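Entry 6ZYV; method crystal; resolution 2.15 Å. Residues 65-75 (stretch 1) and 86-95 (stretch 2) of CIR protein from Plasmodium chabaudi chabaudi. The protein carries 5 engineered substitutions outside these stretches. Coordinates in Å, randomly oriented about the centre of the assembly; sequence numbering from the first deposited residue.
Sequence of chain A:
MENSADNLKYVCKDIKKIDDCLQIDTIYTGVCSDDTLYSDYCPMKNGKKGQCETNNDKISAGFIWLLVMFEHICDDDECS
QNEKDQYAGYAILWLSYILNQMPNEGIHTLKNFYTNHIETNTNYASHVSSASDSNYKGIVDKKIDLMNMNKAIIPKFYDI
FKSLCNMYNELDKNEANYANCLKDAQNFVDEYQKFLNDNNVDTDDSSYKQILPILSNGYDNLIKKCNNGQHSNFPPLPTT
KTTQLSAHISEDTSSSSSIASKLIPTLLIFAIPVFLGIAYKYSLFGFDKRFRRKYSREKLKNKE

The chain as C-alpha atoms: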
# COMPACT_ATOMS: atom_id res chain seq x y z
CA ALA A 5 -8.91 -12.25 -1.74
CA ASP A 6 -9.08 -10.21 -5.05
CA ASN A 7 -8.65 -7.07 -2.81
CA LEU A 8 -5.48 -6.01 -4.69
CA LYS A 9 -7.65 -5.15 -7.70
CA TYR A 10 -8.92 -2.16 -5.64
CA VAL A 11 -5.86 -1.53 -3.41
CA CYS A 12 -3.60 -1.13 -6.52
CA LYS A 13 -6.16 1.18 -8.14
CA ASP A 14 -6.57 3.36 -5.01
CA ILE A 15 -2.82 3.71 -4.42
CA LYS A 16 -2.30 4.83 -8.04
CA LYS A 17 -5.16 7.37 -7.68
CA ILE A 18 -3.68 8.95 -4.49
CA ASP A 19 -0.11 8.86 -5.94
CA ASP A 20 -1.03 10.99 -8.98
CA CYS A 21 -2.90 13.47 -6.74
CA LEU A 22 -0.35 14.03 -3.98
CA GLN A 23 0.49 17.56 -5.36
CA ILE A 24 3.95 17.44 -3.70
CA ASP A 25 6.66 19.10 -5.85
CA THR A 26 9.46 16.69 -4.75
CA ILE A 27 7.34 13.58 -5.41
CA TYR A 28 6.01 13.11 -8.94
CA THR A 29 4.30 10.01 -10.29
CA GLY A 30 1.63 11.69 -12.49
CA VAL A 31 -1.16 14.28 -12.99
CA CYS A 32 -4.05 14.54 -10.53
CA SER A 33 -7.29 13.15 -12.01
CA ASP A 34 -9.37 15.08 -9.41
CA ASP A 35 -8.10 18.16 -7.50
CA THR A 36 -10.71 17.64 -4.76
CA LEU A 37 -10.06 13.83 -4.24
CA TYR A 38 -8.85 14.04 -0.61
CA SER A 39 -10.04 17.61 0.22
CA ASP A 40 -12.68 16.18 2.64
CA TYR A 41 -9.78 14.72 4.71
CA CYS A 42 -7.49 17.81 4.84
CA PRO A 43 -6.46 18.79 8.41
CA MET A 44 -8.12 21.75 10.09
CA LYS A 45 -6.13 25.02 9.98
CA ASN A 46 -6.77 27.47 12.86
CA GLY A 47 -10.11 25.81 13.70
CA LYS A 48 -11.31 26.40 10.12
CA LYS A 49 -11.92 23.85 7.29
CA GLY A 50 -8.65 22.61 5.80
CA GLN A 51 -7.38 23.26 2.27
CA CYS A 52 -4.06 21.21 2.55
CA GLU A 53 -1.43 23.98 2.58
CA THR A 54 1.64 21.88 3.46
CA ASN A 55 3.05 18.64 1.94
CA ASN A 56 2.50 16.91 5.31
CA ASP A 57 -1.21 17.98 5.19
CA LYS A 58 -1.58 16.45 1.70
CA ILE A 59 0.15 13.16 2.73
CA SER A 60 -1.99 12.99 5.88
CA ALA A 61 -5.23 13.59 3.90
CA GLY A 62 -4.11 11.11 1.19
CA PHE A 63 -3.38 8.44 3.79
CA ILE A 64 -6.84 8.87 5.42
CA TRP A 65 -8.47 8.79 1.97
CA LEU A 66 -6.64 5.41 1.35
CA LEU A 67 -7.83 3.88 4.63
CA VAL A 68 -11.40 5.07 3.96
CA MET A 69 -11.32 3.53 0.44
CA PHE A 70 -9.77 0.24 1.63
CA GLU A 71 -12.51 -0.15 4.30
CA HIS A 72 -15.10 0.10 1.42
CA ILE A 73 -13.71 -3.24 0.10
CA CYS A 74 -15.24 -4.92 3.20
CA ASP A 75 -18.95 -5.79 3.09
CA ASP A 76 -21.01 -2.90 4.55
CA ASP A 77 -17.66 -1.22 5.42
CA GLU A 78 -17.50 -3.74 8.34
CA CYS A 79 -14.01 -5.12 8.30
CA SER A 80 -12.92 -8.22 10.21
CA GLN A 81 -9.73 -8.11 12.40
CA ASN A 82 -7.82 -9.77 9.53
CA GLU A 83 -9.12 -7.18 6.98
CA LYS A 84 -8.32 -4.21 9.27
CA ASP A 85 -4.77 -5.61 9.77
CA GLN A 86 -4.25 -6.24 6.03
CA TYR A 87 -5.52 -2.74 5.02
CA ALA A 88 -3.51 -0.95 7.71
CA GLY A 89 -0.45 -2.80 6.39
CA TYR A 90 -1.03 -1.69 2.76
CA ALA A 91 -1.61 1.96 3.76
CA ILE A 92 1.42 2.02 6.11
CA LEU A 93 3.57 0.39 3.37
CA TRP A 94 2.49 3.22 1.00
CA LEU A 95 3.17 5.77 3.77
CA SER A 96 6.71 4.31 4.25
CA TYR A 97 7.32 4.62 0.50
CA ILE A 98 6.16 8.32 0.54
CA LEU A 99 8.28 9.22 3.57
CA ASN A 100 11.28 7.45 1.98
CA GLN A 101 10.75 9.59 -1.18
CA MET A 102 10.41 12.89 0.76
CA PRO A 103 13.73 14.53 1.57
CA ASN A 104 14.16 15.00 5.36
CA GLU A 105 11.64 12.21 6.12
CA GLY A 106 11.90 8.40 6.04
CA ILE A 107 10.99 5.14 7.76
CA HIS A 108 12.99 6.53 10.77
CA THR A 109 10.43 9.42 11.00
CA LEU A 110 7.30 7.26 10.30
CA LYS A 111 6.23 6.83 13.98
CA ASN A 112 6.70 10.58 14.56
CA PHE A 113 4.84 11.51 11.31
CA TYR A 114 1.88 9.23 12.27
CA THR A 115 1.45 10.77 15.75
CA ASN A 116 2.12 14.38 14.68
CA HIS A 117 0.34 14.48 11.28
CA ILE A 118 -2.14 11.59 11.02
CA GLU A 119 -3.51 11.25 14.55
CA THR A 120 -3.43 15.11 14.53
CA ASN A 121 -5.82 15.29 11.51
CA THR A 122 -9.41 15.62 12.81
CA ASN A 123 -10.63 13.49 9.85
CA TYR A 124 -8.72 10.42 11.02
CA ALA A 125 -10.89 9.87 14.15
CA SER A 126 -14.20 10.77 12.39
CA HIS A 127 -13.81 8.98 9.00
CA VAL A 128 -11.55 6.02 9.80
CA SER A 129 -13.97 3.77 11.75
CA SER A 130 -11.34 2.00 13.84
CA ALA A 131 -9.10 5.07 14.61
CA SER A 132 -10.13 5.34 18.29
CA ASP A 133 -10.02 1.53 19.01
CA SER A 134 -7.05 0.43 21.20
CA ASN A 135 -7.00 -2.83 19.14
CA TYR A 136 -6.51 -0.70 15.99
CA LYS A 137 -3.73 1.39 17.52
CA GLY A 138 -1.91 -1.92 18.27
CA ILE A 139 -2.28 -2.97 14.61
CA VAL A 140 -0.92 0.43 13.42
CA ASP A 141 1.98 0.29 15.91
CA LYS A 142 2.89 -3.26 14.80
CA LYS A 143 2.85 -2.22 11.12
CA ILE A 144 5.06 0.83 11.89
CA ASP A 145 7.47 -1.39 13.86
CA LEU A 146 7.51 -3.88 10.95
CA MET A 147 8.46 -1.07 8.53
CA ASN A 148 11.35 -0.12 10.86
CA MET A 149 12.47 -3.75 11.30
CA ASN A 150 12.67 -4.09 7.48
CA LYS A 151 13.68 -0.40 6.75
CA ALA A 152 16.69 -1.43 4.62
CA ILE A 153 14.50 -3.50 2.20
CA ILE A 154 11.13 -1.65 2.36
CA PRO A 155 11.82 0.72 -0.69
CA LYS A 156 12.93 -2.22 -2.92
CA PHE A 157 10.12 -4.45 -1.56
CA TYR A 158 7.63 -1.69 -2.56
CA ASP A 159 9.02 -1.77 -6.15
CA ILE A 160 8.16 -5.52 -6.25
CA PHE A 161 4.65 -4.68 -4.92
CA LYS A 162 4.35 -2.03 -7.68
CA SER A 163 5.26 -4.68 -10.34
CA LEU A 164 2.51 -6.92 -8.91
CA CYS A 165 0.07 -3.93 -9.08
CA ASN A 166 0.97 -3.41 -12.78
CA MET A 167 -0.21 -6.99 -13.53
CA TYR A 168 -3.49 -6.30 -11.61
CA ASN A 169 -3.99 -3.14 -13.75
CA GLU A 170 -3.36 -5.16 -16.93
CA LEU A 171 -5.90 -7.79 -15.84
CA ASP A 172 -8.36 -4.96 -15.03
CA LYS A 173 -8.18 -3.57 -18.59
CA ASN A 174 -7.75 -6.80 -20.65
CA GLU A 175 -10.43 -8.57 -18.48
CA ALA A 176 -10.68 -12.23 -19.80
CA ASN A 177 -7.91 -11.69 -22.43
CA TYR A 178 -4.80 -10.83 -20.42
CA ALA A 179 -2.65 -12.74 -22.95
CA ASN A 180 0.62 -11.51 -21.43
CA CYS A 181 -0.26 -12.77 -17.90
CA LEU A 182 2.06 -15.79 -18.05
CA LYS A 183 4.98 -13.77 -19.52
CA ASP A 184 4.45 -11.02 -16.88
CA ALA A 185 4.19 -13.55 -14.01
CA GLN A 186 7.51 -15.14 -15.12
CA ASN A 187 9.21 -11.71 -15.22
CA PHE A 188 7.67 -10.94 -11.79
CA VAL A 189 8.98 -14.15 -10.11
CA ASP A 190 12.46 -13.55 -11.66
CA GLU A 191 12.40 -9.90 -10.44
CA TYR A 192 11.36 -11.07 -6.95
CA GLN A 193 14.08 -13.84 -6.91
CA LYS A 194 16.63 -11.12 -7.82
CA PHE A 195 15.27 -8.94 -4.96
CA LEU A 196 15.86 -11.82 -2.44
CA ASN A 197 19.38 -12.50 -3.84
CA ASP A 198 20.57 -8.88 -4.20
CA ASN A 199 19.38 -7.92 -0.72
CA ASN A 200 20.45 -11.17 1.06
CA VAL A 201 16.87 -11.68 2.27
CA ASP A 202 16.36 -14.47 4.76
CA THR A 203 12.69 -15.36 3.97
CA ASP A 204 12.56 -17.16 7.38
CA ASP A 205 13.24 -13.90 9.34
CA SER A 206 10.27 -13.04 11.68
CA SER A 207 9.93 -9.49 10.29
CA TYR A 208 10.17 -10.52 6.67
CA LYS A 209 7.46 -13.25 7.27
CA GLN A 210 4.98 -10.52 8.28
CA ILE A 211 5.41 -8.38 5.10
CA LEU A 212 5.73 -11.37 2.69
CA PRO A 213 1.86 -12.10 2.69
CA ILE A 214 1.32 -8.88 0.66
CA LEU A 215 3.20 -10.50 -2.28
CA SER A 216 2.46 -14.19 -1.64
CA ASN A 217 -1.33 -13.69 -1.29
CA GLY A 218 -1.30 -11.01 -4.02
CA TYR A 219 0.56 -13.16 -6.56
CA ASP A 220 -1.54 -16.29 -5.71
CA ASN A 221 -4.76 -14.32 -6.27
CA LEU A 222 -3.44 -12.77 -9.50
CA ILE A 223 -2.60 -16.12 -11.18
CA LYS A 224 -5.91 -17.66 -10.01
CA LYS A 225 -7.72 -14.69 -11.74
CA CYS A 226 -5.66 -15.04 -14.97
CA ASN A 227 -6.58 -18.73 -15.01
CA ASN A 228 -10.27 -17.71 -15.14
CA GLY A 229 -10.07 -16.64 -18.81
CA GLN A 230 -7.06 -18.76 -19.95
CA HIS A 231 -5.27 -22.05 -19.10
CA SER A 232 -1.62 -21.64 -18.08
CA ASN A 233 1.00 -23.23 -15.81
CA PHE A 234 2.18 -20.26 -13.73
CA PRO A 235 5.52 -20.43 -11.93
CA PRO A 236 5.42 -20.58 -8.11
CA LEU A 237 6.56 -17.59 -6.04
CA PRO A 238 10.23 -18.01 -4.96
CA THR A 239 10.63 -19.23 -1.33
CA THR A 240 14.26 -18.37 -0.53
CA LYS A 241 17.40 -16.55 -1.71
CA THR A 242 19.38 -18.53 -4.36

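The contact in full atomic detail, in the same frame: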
# COMPACT_ATOMS: atom_id res chain seq x y z
N TRP A 65 -7.68 9.15 3.13
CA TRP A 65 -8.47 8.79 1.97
C TRP A 65 -8.25 7.29 1.59
O TRP A 65 -9.23 6.59 1.38
CB TRP A 65 -8.14 9.71 0.78
CG TRP A 65 -8.97 9.43 -0.44
CD1 TRP A 65 -10.19 9.95 -0.75
CD2 TRP A 65 -8.63 8.54 -1.51
NE1 TRP A 65 -10.64 9.44 -1.95
CE2 TRP A 65 -9.71 8.55 -2.42
CE3 TRP A 65 -7.53 7.72 -1.77
CZ2 TRP A 65 -9.68 7.81 -3.60
CZ3 TRP A 65 -7.54 6.95 -2.91
CH2 TRP A 65 -8.59 7.02 -3.83
N LEU A 66 -6.99 6.80 1.62
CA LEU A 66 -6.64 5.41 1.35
C LEU A 66 -7.33 4.48 2.29
O LEU A 66 -7.93 3.53 1.83
CB LEU A 66 -5.12 5.13 1.49
CG LEU A 66 -4.25 5.16 0.24
CD1 LEU A 66 -2.89 4.48 0.55
CD2 LEU A 66 -4.97 4.55 -0.98
N LEU A 67 -7.20 4.71 3.61
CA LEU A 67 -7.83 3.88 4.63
C LEU A 67 -9.34 3.85 4.47
O LEU A 67 -9.93 2.80 4.62
CB LEU A 67 -7.49 4.37 6.05
CG LEU A 67 -6.12 4.01 6.59
CD1 LEU A 67 -5.98 4.55 8.03
CD2 LEU A 67 -5.91 2.49 6.57
N VAL A 68 -9.95 5.01 4.16
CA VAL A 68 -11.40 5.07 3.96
C VAL A 68 -11.80 4.20 2.74
O VAL A 68 -12.71 3.38 2.84
CB VAL A 68 -11.88 6.53 3.85
CG1 VAL A 68 -13.31 6.60 3.30
CG2 VAL A 68 -11.80 7.23 5.20
N MET A 69 -11.06 4.32 1.63
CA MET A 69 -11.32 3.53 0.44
C MET A 69 -11.11 2.05 0.66
O MET A 69 -11.89 1.26 0.16
CB MET A 69 -10.43 3.99 -0.73
CG MET A 69 -10.79 5.34 -1.24
SD MET A 69 -12.48 5.49 -1.87
CE MET A 69 -12.43 4.31 -3.25
N PHE A 70 -10.05 1.65 1.37
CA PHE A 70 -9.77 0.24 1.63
C PHE A 70 -10.89 -0.37 2.47
O PHE A 70 -11.28 -1.51 2.22
CB PHE A 70 -8.42 0.04 2.37
CG PHE A 70 -7.16 0.36 1.59
CD1 PHE A 70 -7.21 0.60 0.23
CD2 PHE A 70 -5.93 0.45 2.24
CE1 PHE A 70 -6.05 0.92 -0.47
CE2 PHE A 70 -4.77 0.73 1.53
CZ PHE A 70 -4.83 0.96 0.18
N GLU A 71 -11.41 0.36 3.48
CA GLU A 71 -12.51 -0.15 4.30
C GLU A 71 -13.77 -0.43 3.42
O GLU A 71 -14.53 -1.35 3.72
CB GLU A 71 -12.83 0.85 5.43
CG GLU A 71 -13.93 0.41 6.38
CD GLU A 71 -14.45 1.47 7.34
OE1 GLU A 71 -14.41 2.67 7.02
OE2 GLU A 71 -14.92 1.07 8.43
N HIS A 72 -13.96 0.32 2.32
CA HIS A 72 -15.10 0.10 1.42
C HIS A 72 -15.06 -1.27 0.75
O HIS A 72 -16.09 -1.72 0.25
CB HIS A 72 -15.14 1.15 0.31
CG HIS A 72 -15.37 2.54 0.78
ND1 HIS A 72 -16.20 2.82 1.85
CD2 HIS A 72 -14.90 3.71 0.27
CE1 HIS A 72 -16.21 4.14 1.96
NE2 HIS A 72 -15.42 4.71 1.04
N ILE A 73 -13.87 -1.91 0.67
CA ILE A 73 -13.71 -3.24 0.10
C ILE A 73 -14.45 -4.27 0.98
O ILE A 73 -15.01 -5.23 0.45
CB ILE A 73 -12.22 -3.60 -0.13
CG1 ILE A 73 -11.49 -2.48 -0.92
CG2 ILE A 73 -12.10 -4.94 -0.87
CD1 ILE A 73 -9.93 -2.67 -1.01
N CYS A 74 -14.51 -4.05 2.29
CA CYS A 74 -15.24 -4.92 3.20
C CYS A 74 -16.74 -4.79 2.96
O CYS A 74 -17.22 -3.70 2.56
CB CYS A 74 -14.89 -4.56 4.65
SG CYS A 74 -13.12 -4.58 5.01
N ASP A 75 -17.51 -5.87 3.22
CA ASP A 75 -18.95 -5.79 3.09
C ASP A 75 -19.51 -4.88 4.16
O ASP A 75 -19.08 -4.96 5.31
CB ASP A 75 -19.59 -7.18 3.15
CG ASP A 75 -19.38 -7.97 1.86
OD1 ASP A 75 -19.29 -7.33 0.78
OD2 ASP A 75 -19.32 -9.21 1.94
N GLN A 86 -4.73 -6.24 7.40
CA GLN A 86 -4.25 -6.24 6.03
C GLN A 86 -4.28 -4.82 5.41
O GLN A 86 -3.29 -4.41 4.82
CB GLN A 86 -5.11 -7.21 5.20
CG GLN A 86 -4.46 -7.67 3.92
CD GLN A 86 -5.41 -8.46 3.02
OE1 GLN A 86 -6.63 -8.29 3.03
NE2 GLN A 86 -4.86 -9.33 2.19
N TYR A 87 -5.38 -4.07 5.59
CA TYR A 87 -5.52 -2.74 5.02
C TYR A 87 -4.63 -1.74 5.69
O TYR A 87 -4.07 -0.88 5.00
CB TYR A 87 -6.99 -2.29 4.98
CG TYR A 87 -7.78 -3.17 4.03
CD1 TYR A 87 -7.26 -3.53 2.80
CD2 TYR A 87 -9.01 -3.70 4.40
CE1 TYR A 87 -7.93 -4.41 1.96
CE2 TYR A 87 -9.70 -4.58 3.56
CZ TYR A 87 -9.15 -4.93 2.34
OH TYR A 87 -9.82 -5.76 1.50
N ALA A 88 -4.44 -1.85 7.01
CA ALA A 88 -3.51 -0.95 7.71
C ALA A 88 -2.08 -1.18 7.19
O ALA A 88 -1.34 -0.23 6.97
CB ALA A 88 -3.56 -1.19 9.21
N GLY A 89 -1.74 -2.44 6.93
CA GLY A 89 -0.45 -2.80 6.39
C GLY A 89 -0.18 -2.24 5.02
O GLY A 89 0.93 -1.78 4.78
N TYR A 90 -1.19 -2.25 4.10
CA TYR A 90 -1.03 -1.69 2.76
C TYR A 90 -0.84 -0.19 2.81
O TYR A 90 0.03 0.32 2.12
CB TYR A 90 -2.24 -1.97 1.86
CG TYR A 90 -2.43 -3.41 1.48
CD1 TYR A 90 -1.37 -4.17 1.02
CD2 TYR A 90 -3.69 -4.00 1.51
CE1 TYR A 90 -1.54 -5.49 0.65
CE2 TYR A 90 -3.87 -5.32 1.16
CZ TYR A 90 -2.80 -6.06 0.73
OH TYR A 90 -3.08 -7.34 0.34
N ALA A 91 -1.64 0.51 3.62
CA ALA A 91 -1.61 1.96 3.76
C ALA A 91 -0.31 2.41 4.40
O ALA A 91 0.28 3.38 3.95
CB ALA A 91 -2.81 2.43 4.60
N ILE A 92 0.16 1.69 5.42
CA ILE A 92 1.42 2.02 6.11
C ILE A 92 2.64 1.68 5.25
O ILE A 92 3.65 2.37 5.33
CB ILE A 92 1.43 1.40 7.52
CG1 ILE A 92 0.38 2.15 8.39
CG2 ILE A 92 2.82 1.44 8.18
CD1 ILE A 92 0.03 1.49 9.67
N LEU A 93 2.52 0.71 4.34
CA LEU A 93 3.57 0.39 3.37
C LEU A 93 3.67 1.55 2.39
O LEU A 93 4.77 2.00 2.09
CB LEU A 93 3.25 -0.93 2.63
CG LEU A 93 4.23 -1.32 1.52
CD1 LEU A 93 5.65 -1.54 2.11
CD2 LEU A 93 3.72 -2.57 0.74
N TRP A 94 2.52 2.08 1.91
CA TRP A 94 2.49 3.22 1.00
C TRP A 94 3.07 4.44 1.71
O TRP A 94 3.87 5.17 1.12
CB TRP A 94 1.05 3.51 0.52
CG TRP A 94 0.93 4.78 -0.27
CD1 TRP A 94 1.25 4.96 -1.59
CD2 TRP A 94 0.51 6.08 0.22
NE1 TRP A 94 1.01 6.27 -1.95
CE2 TRP A 94 0.54 6.97 -0.86
CE3 TRP A 94 0.05 6.55 1.47
CZ2 TRP A 94 0.15 8.32 -0.72
CZ3 TRP A 94 -0.30 7.89 1.60
CH2 TRP A 94 -0.24 8.76 0.52
N LEU A 95 2.69 4.66 2.98
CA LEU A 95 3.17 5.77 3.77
C LEU A 95 4.70 5.72 3.92
O LEU A 95 5.36 6.75 3.79
CB LEU A 95 2.45 5.82 5.12
CG LEU A 95 2.77 7.03 6.01
CD1 LEU A 95 2.50 8.34 5.29
CD2 LEU A 95 2.02 6.94 7.34

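Two helical segments of one chain pack against each other in a nearly antiparallel fashion. Their axes approach to 9.8 Å, and their N-to-C directions differ by 151°. The backbones come nearest at Phe70 and Tyr87, with CA atoms 6.2 Å apart, and at Leu66 and Ala91, with CA atoms 6.6 Å apart. No hydrogen bond links the two stretches. Within each stretch the backbone makes helical hydrogen bonds of its own, such as Phe70 N to Leu66 O (2.9 Å) and Ala91 N to Tyr87 O (3.1 Å). The contact between them is mainly apolar.

Leu66, Phe70 and Ile73 point their CA-to-CB bonds toward the second helix. They lie three or four residues apart, so the helix and the turn after it bring them to the same side. Tyr87, Ala91 and Trp94 answer from the other stretch with similar spacing.

Phe70 has chi1 at -68° (m). This carries its ring along the second helix. The ring edge meets the backbone there, with Phe70 CD2 3.6 Å from Tyr87 O and Phe70 CE2 3.8 Å from Ala91 N. Those two backbone atoms are already paired with each other within the helix. Phe70 CE2 also lies 3.7 Å from Tyr90 CB. The CA-to-CB bond of Tyr90 points toward the first stretch, but the end of its side chain leads away, so its contact is small.

Tyr87 loses more surface to the contact than any other residue. Its chi1 is -65° (m), which lays the ring along the end of the first stretch. Phe70 O sits over one face of the ring, and Phe70 CB is 3.7 Å from Tyr87 CG. The two aromatic rings are oblique, with planes at 42° and centroids 5.8 Å apart.

A type I turn from Glu71 to Cys74 brings two more side chains to Tyr87. Ile73 (chi1 m, chi2 t) places CD1 4.0 Å from Tyr87 CE1, and its CG2 lies 3.4 Å from Tyr87 OH. Cys74 SG approaches the ring edge, 3.7 Å from Tyr87 CE2. That sulfur is covalently bonded elsewhere in the structure.

Leu67 starts sideways, but chi1 m and chi2 t bring its end nearer. Its CD2 packs 3.7 Å from Ala91 CB. The small Ala91 side chain also meets Phe70, with Phe70 CE2 4.0 Å from Ala91 CB. Leu66 has chi1 at -95°, between wells, and chi2 t. In this conformation its CD1 reaches Trp94 CE3 at 3.7 Å. Trp94 has chi1 t, and its NE1 is hydrogen-bonded elsewhere in the structure.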